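Local coordinates for Cif (Cell cycle inhibiting factor) (Escherichia coli, PDB 3EFY), which deamidates a glutamine of host NEDD8, shutting down cullin-RING ubiquitin ligases and so arresting the host cell cycle, at residues Cys117-Asp129 against Asn150-Gln162. Numbering follows the deposited sequence.
Sequences CNYFSCMSQNKTD and NIQYQKHDNFSFQ
Asn126 lies flat on one face of the Tyr153 ring: its CB sits almost straight above the centre, 3.4 Å from the centroid, a CH-pi contact. The amide plane stacks 7° from the ring plane. At the edge of the same ring, Ser124 O lies in its plane. Deeper in, Phe161 turns its edge to one face of Phe120, CE1 coming 3.7 Å from Phe120 CZ, while Phe120 in turn sets its own edge, offset, against a face of Phe159, with planes at 64°. The edge of Phe159 meets Tyr119 CE2 and Ser124 N, and Met123, its side chain bent at chi2 and chi3, crosses that ring with CG 4.0 Å from Phe159 CZ.

Asn126 is the C' residue of the Schellman motif that ends helix 113-124; its positive phi turns the chain there, and with CG anti to the backbone N (chi1 -160°) the amide extends along the ring, bringing OD1 3.3 Å from Tyr153 CB.

In this C-terminal part of Cif, whose family belongs to the papain-like cysteine peptidase clan, the aromatic cluster seats the helix on strand 159-166, at one edge of the antiparallel sheet, with Val59 of the neighbouring strand packing on both Phe120 and Phe161. Tyr119 OH is hydrogen-bonded to Asp61, and its side chain comes within about 7 Å of that of His66, an active-site residue.

Chemically, aromatic packing on the sheet side gives way to polar contacts around Ser124 and Tyr153. Ser124 O accepts from Tyr153 OH at 3.3 Å, the donor lying above the carbonyl plane, and from a water that also donates to Lys155 O; together they join the C-terminal part of the helix to the loop before the strand.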
loop_
_atom_site.group_PDB
_atom_site.type_symbol
_atom_site.label_atom_id
_atom_site.label_comp_id
_atom_site.label_asym_id
_atom_site.label_seq_id
_atom_site.Cartn_x
_atom_site.Cartn_y
_atom_site.Cartn_z
ATOM N N CYS A 117 -7.205 10.223 -24.967
ATOM C CA CYS A 117 -8.096 9.373 -25.724
ATOM C C CYS A 117 -7.835 9.371 -27.242
ATOM O O CYS A 117 -7.886 8.337 -27.919
ATOM C CB CYS A 117 -9.555 9.698 -25.379
ATOM S SG CYS A 117 -9.926 9.153 -23.686
ATOM N N ASN A 118 -7.534 10.533 -27.786
ATOM C CA ASN A 118 -7.159 10.623 -29.181
ATOM C C ASN A 118 -5.893 9.813 -29.411
ATOM O O ASN A 118 -5.794 9.082 -30.399
ATOM C CB ASN A 118 -6.911 12.065 -29.584
ATOM C CG ASN A 118 -6.442 12.191 -31.050
ATOM O OD1 ASN A 118 -5.265 12.463 -31.329
ATOM N ND2 ASN A 118 -7.360 11.952 -31.991
ATOM N N TYR A 119 -4.948 9.904 -28.479
ATOM C CA TYR A 119 -3.726 9.079 -28.560
ATOM C C TYR A 119 -4.060 7.576 -28.615
ATOM O O TYR A 119 -3.544 6.829 -29.462
ATOM C CB TYR A 119 -2.702 9.426 -27.402
ATOM C CG TYR A 119 -1.720 8.332 -27.186
ATOM C CD1 TYR A 119 -0.667 8.134 -28.073
ATOM C CD2 TYR A 119 -1.926 7.373 -26.184
ATOM C CE1 TYR A 119 0.172 7.066 -27.950
ATOM C CE2 TYR A 119 -1.071 6.309 -26.032
ATOM C CZ TYR A 119 -0.020 6.156 -26.916
ATOM O OH TYR A 119 0.811 5.090 -26.835
ATOM N N PHE A 120 -4.936 7.090 -27.719
ATOM C CA PHE A 120 -5.303 5.675 -27.733
ATOM C C PHE A 120 -5.846 5.285 -29.110
ATOM O O PHE A 120 -5.497 4.237 -29.687
ATOM C CB PHE A 120 -6.409 5.346 -26.699
ATOM C CG PHE A 120 -6.049 5.591 -25.254
ATOM C CD1 PHE A 120 -4.783 5.474 -24.772
ATOM C CD2 PHE A 120 -7.058 5.892 -24.355
ATOM C CE1 PHE A 120 -4.519 5.719 -23.467
ATOM C CE2 PHE A 120 -6.810 6.095 -23.065
ATOM C CZ PHE A 120 -5.550 6.023 -22.591
ATOM N N SER A 121 -6.707 6.148 -29.635
ATOM C CA SER A 121 -7.333 5.882 -30.921
ATOM C C SER A 121 -6.294 5.805 -32.051
ATOM O O SER A 121 -6.291 4.866 -32.827
ATOM C CB SER A 121 -8.392 6.936 -31.233
ATOM O OG SER A 121 -9.038 6.552 -32.436
ATOM N N CYS A 122 -5.400 6.775 -32.103
ATOM C CA CYS A 122 -4.325 6.776 -33.112
ATOM C C CYS A 122 -3.410 5.557 -32.995
ATOM O O CYS A 122 -3.166 4.871 -33.978
ATOM C CB CYS A 122 -3.487 8.044 -33.004
ATOM S SG CYS A 122 -4.358 9.535 -33.467
ATOM N N MET A 123 -2.915 5.258 -31.791
ATOM C CA MET A 123 -2.019 4.127 -31.603
ATOM C C MET A 123 -2.698 2.798 -31.928
ATOM O O MET A 123 -2.082 1.891 -32.491
ATOM C CB MET A 123 -1.448 4.142 -30.175
ATOM C CG MET A 123 -0.478 3.075 -29.817
ATOM S SD MET A 123 1.090 3.290 -30.742
ATOM C CE MET A 123 1.090 5.043 -30.859
ATOM N N SER A 124 -3.984 2.676 -31.621
ATOM C CA SER A 124 -4.703 1.430 -31.893
ATOM C C SER A 124 -4.841 1.163 -33.395
ATOM O O SER A 124 -5.015 0.033 -33.786
ATOM C CB SER A 124 -6.089 1.414 -31.234
ATOM O OG SER A 124 -6.893 2.443 -31.719
ATOM N N GLN A 125 -4.723 2.204 -34.201
ATOM C CA GLN A 125 -4.801 2.123 -35.657
ATOM C C GLN A 125 -3.410 2.206 -36.308
ATOM O O GLN A 125 -3.307 2.425 -37.525
ATOM C CB GLN A 125 -5.642 3.268 -36.171
ATOM C CG GLN A 125 -7.104 3.193 -35.783
ATOM C CD GLN A 125 -7.843 4.433 -36.161
ATOM O OE1 GLN A 125 -8.085 5.308 -35.327
ATOM N NE2 GLN A 125 -8.197 4.543 -37.432
ATOM N N ASN A 126 -2.370 2.058 -35.497
ATOM C CA ASN A 126 -0.969 2.147 -35.928
ATOM C C ASN A 126 -0.613 3.471 -36.594
ATOM O O ASN A 126 0.208 3.498 -37.515
ATOM C CB ASN A 126 -0.606 0.964 -36.850
ATOM C CG ASN A 126 0.916 0.707 -36.944
ATOM O OD1 ASN A 126 1.689 0.950 -35.991
ATOM N ND2 ASN A 126 1.348 0.198 -38.105
ATOM N N LYS A 127 -1.201 4.572 -36.136
ATOM C CA LYS A 127 -0.862 5.871 -36.677
ATOM C C LYS A 127 -0.001 6.579 -35.644
ATOM O O LYS A 127 -0.495 7.391 -34.867
ATOM C CB LYS A 127 -2.113 6.671 -37.033
ATOM C CG LYS A 127 -3.108 5.894 -37.886
ATOM C CD LYS A 127 -4.216 6.777 -38.464
ATOM C CE LYS A 127 -5.516 6.007 -38.726
ATOM N NZ LYS A 127 -5.479 5.071 -39.917
ATOM N N THR A 128 1.288 6.233 -35.607
ATOM C CA THR A 128 2.192 6.820 -34.625
ATOM C C THR A 128 2.322 8.303 -34.919
ATOM O O THR A 128 2.371 8.720 -36.069
ATOM C CB THR A 128 3.589 6.163 -34.624
ATOM O OG1 THR A 128 4.205 6.382 -35.893
ATOM C CG2 THR A 128 3.495 4.662 -34.354
ATOM N N ASP A 129 2.307 9.100 -33.870
ATOM C CA ASP A 129 2.546 10.505 -33.980
ATOM C C ASP A 129 3.570 10.808 -32.887
ATOM O O ASP A 129 3.213 10.881 -31.727
ATOM C CB ASP A 129 1.219 11.229 -33.780
ATOM C CG ASP A 129 1.337 12.729 -33.820
ATOM O OD1 ASP A 129 2.459 13.262 -33.688
ATOM O OD2 ASP A 129 0.267 13.382 -33.953
ATOM N N ASN A 150 11.060 1.150 -31.247
ATOM C CA ASN A 150 10.619 0.257 -30.208
ATOM C C ASN A 150 9.087 0.153 -30.045
ATOM O O ASN A 150 8.635 -0.606 -29.203
ATOM C CB ASN A 150 11.296 0.615 -28.907
ATOM C CG ASN A 150 12.801 0.426 -28.999
ATOM O OD1 ASN A 150 13.259 -0.477 -29.726
ATOM N ND2 ASN A 150 13.558 1.261 -28.309
ATOM N N ILE A 151 8.337 0.828 -30.889
ATOM C CA ILE A 151 6.886 0.584 -30.962
ATOM C C ILE A 151 6.644 -0.883 -31.343
ATOM O O ILE A 151 7.317 -1.439 -32.252
ATOM C CB ILE A 151 6.186 1.568 -31.908
ATOM C CG1 ILE A 151 6.322 2.991 -31.384
ATOM C CG2 ILE A 151 4.684 1.194 -32.078
ATOM C CD1 ILE A 151 6.040 4.063 -32.372
ATOM N N GLN A 152 5.743 -1.543 -30.623
ATOM C CA GLN A 152 5.393 -2.941 -30.862
ATOM C C GLN A 152 3.919 -3.019 -31.221
ATOM O O GLN A 152 3.163 -3.611 -30.489
ATOM C CB GLN A 152 5.591 -3.839 -29.636
ATOM C CG GLN A 152 6.669 -3.471 -28.646
ATOM C CD GLN A 152 7.991 -4.188 -28.864
ATOM O OE1 GLN A 152 9.057 -3.565 -28.818
ATOM N NE2 GLN A 152 7.934 -5.499 -29.073
ATOM N N TYR A 153 3.521 -2.443 -32.343
ATOM C CA TYR A 153 2.138 -2.561 -32.788
ATOM C C TYR A 153 1.773 -4.022 -33.119
ATOM O O TYR A 153 2.502 -4.722 -33.830
ATOM C CB TYR A 153 1.868 -1.644 -33.984
ATOM C CG TYR A 153 0.453 -1.722 -34.501
ATOM C CD1 TYR A 153 -0.608 -1.194 -33.763
ATOM C CD2 TYR A 153 0.164 -2.331 -35.723
ATOM C CE1 TYR A 153 -1.912 -1.270 -34.221
ATOM C CE2 TYR A 153 -1.147 -2.400 -36.203
ATOM C CZ TYR A 153 -2.182 -1.874 -35.445
ATOM O OH TYR A 153 -3.482 -1.942 -35.909
ATOM N N GLN A 154 0.651 -4.476 -32.562
ATOM C CA GLN A 154 0.025 -5.756 -32.935
ATOM C C GLN A 154 -1.337 -5.450 -33.604
ATOM O O GLN A 154 -1.880 -4.353 -33.436
ATOM C CB GLN A 154 -0.071 -6.700 -31.712
ATOM C CG GLN A 154 -0.346 -6.040 -30.308
ATOM C CD GLN A 154 0.930 -5.491 -29.560
ATOM O OE1 GLN A 154 2.017 -6.099 -29.620
ATOM N NE2 GLN A 154 0.777 -4.355 -28.842
ATOM N N LYS A 155 -1.869 -6.381 -34.397
ATOM C CA LYS A 155 -3.066 -6.090 -35.215
ATOM C C LYS A 155 -4.309 -5.761 -34.370
ATOM O O LYS A 155 -5.053 -4.836 -34.691
ATOM C CB LYS A 155 -3.368 -7.234 -36.208
ATOM C CG LYS A 155 -4.317 -6.838 -37.368
ATOM C CD LYS A 155 -3.844 -7.407 -38.737
ATOM C CE LYS A 155 -4.566 -6.737 -39.921
ATOM N NZ LYS A 155 -3.961 -7.037 -41.271
ATOM N N HIS A 156 -4.526 -6.500 -33.291
ATOM C CA HIS A 156 -5.577 -6.120 -32.337
ATOM C C HIS A 156 -5.083 -6.285 -30.899
ATOM O O HIS A 156 -3.965 -6.751 -30.662
ATOM C CB HIS A 156 -6.875 -6.902 -32.620
ATOM C CG HIS A 156 -7.602 -6.440 -33.856
ATOM N ND1 HIS A 156 -8.287 -5.242 -33.916
ATOM C CD2 HIS A 156 -7.732 -7.005 -35.082
ATOM C CE1 HIS A 156 -8.813 -5.093 -35.120
ATOM N NE2 HIS A 156 -8.488 -6.147 -35.849
ATOM N N ASP A 157 -5.898 -5.846 -29.942
ATOM C CA ASP A 157 -5.594 -5.989 -28.513
ATOM C C ASP A 157 -4.276 -5.347 -28.045
ATOM O O ASP A 157 -3.587 -5.911 -27.188
ATOM C CB ASP A 157 -5.564 -7.460 -28.109
ATOM C CG ASP A 157 -6.802 -8.225 -28.535
ATOM O OD1 ASP A 157 -7.890 -7.607 -28.720
ATOM O OD2 ASP A 157 -6.661 -9.462 -28.677
ATOM N N ASN A 158 -3.951 -4.176 -28.583
ATOM C CA ASN A 158 -2.801 -3.404 -28.133
ATOM C C ASN A 158 -3.013 -2.933 -26.665
ATOM O O ASN A 158 -2.124 -3.048 -25.825
ATOM C CB ASN A 158 -2.624 -2.194 -29.059
ATOM C CG ASN A 158 -2.138 -2.600 -30.451
ATOM O OD1 ASN A 158 -2.911 -2.598 -31.434
ATOM N ND2 ASN A 158 -0.874 -3.008 -30.520
ATOM N N PHE A 159 -4.226 -2.468 -26.382
ATOM C CA PHE A 159 -4.524 -1.880 -25.075
ATOM C C PHE A 159 -5.350 -2.815 -24.203
ATOM O O PHE A 159 -6.223 -3.542 -24.694
ATOM C CB PHE A 159 -5.324 -0.589 -25.237
ATOM C CG PHE A 159 -4.523 0.576 -25.764
ATOM C CD1 PHE A 159 -3.766 1.340 -24.902
ATOM C CD2 PHE A 159 -4.543 0.891 -27.095
ATOM C CE1 PHE A 159 -3.032 2.432 -25.342
ATOM C CE2 PHE A 159 -3.819 2.019 -27.581
ATOM C CZ PHE A 159 -3.035 2.766 -26.703
ATOM N N SER A 160 -5.097 -2.749 -22.903
ATOM C CA SER A 160 -5.970 -3.334 -21.862
ATOM C C SER A 160 -6.101 -2.277 -20.763
ATOM O O SER A 160 -5.095 -1.703 -20.347
ATOM C CB SER A 160 -5.294 -4.552 -21.258
ATOM O OG SER A 160 -6.055 -5.166 -20.237
ATOM N N PHE A 161 -7.319 -2.048 -20.289
ATOM C CA PHE A 161 -7.588 -1.033 -19.299
ATOM C C PHE A 161 -8.254 -1.631 -18.077
ATOM O O PHE A 161 -8.937 -2.657 -18.150
ATOM C CB PHE A 161 -8.533 0.011 -19.851
ATOM C CG PHE A 161 -8.006 0.725 -21.068
ATOM C CD1 PHE A 161 -7.150 1.810 -20.909
ATOM C CD2 PHE A 161 -8.380 0.331 -22.344
ATOM C CE1 PHE A 161 -6.664 2.491 -22.036
ATOM C CE2 PHE A 161 -7.934 1.014 -23.455
ATOM C CZ PHE A 161 -7.060 2.090 -23.294
ATOM N N GLN A 162 -8.072 -0.962 -16.941
ATOM C CA GLN A 162 -8.898 -1.207 -15.737
ATOM C C GLN A 162 -9.423 0.142 -15.275
ATOM O O GLN A 162 -8.660 1.129 -15.220
ATOM C CB GLN A 162 -8.111 -1.857 -14.615
ATOM C CG GLN A 162 -7.518 -3.213 -15.036
ATOM C CD GLN A 162 -6.694 -3.862 -13.955
ATOM O OE1 GLN A 162 -6.513 -3.303 -12.858
ATOM N NE2 GLN A 162 -6.207 -5.081 -14.233
HETATM O O HOH W 1 -5.754 -2.526 -33.485
#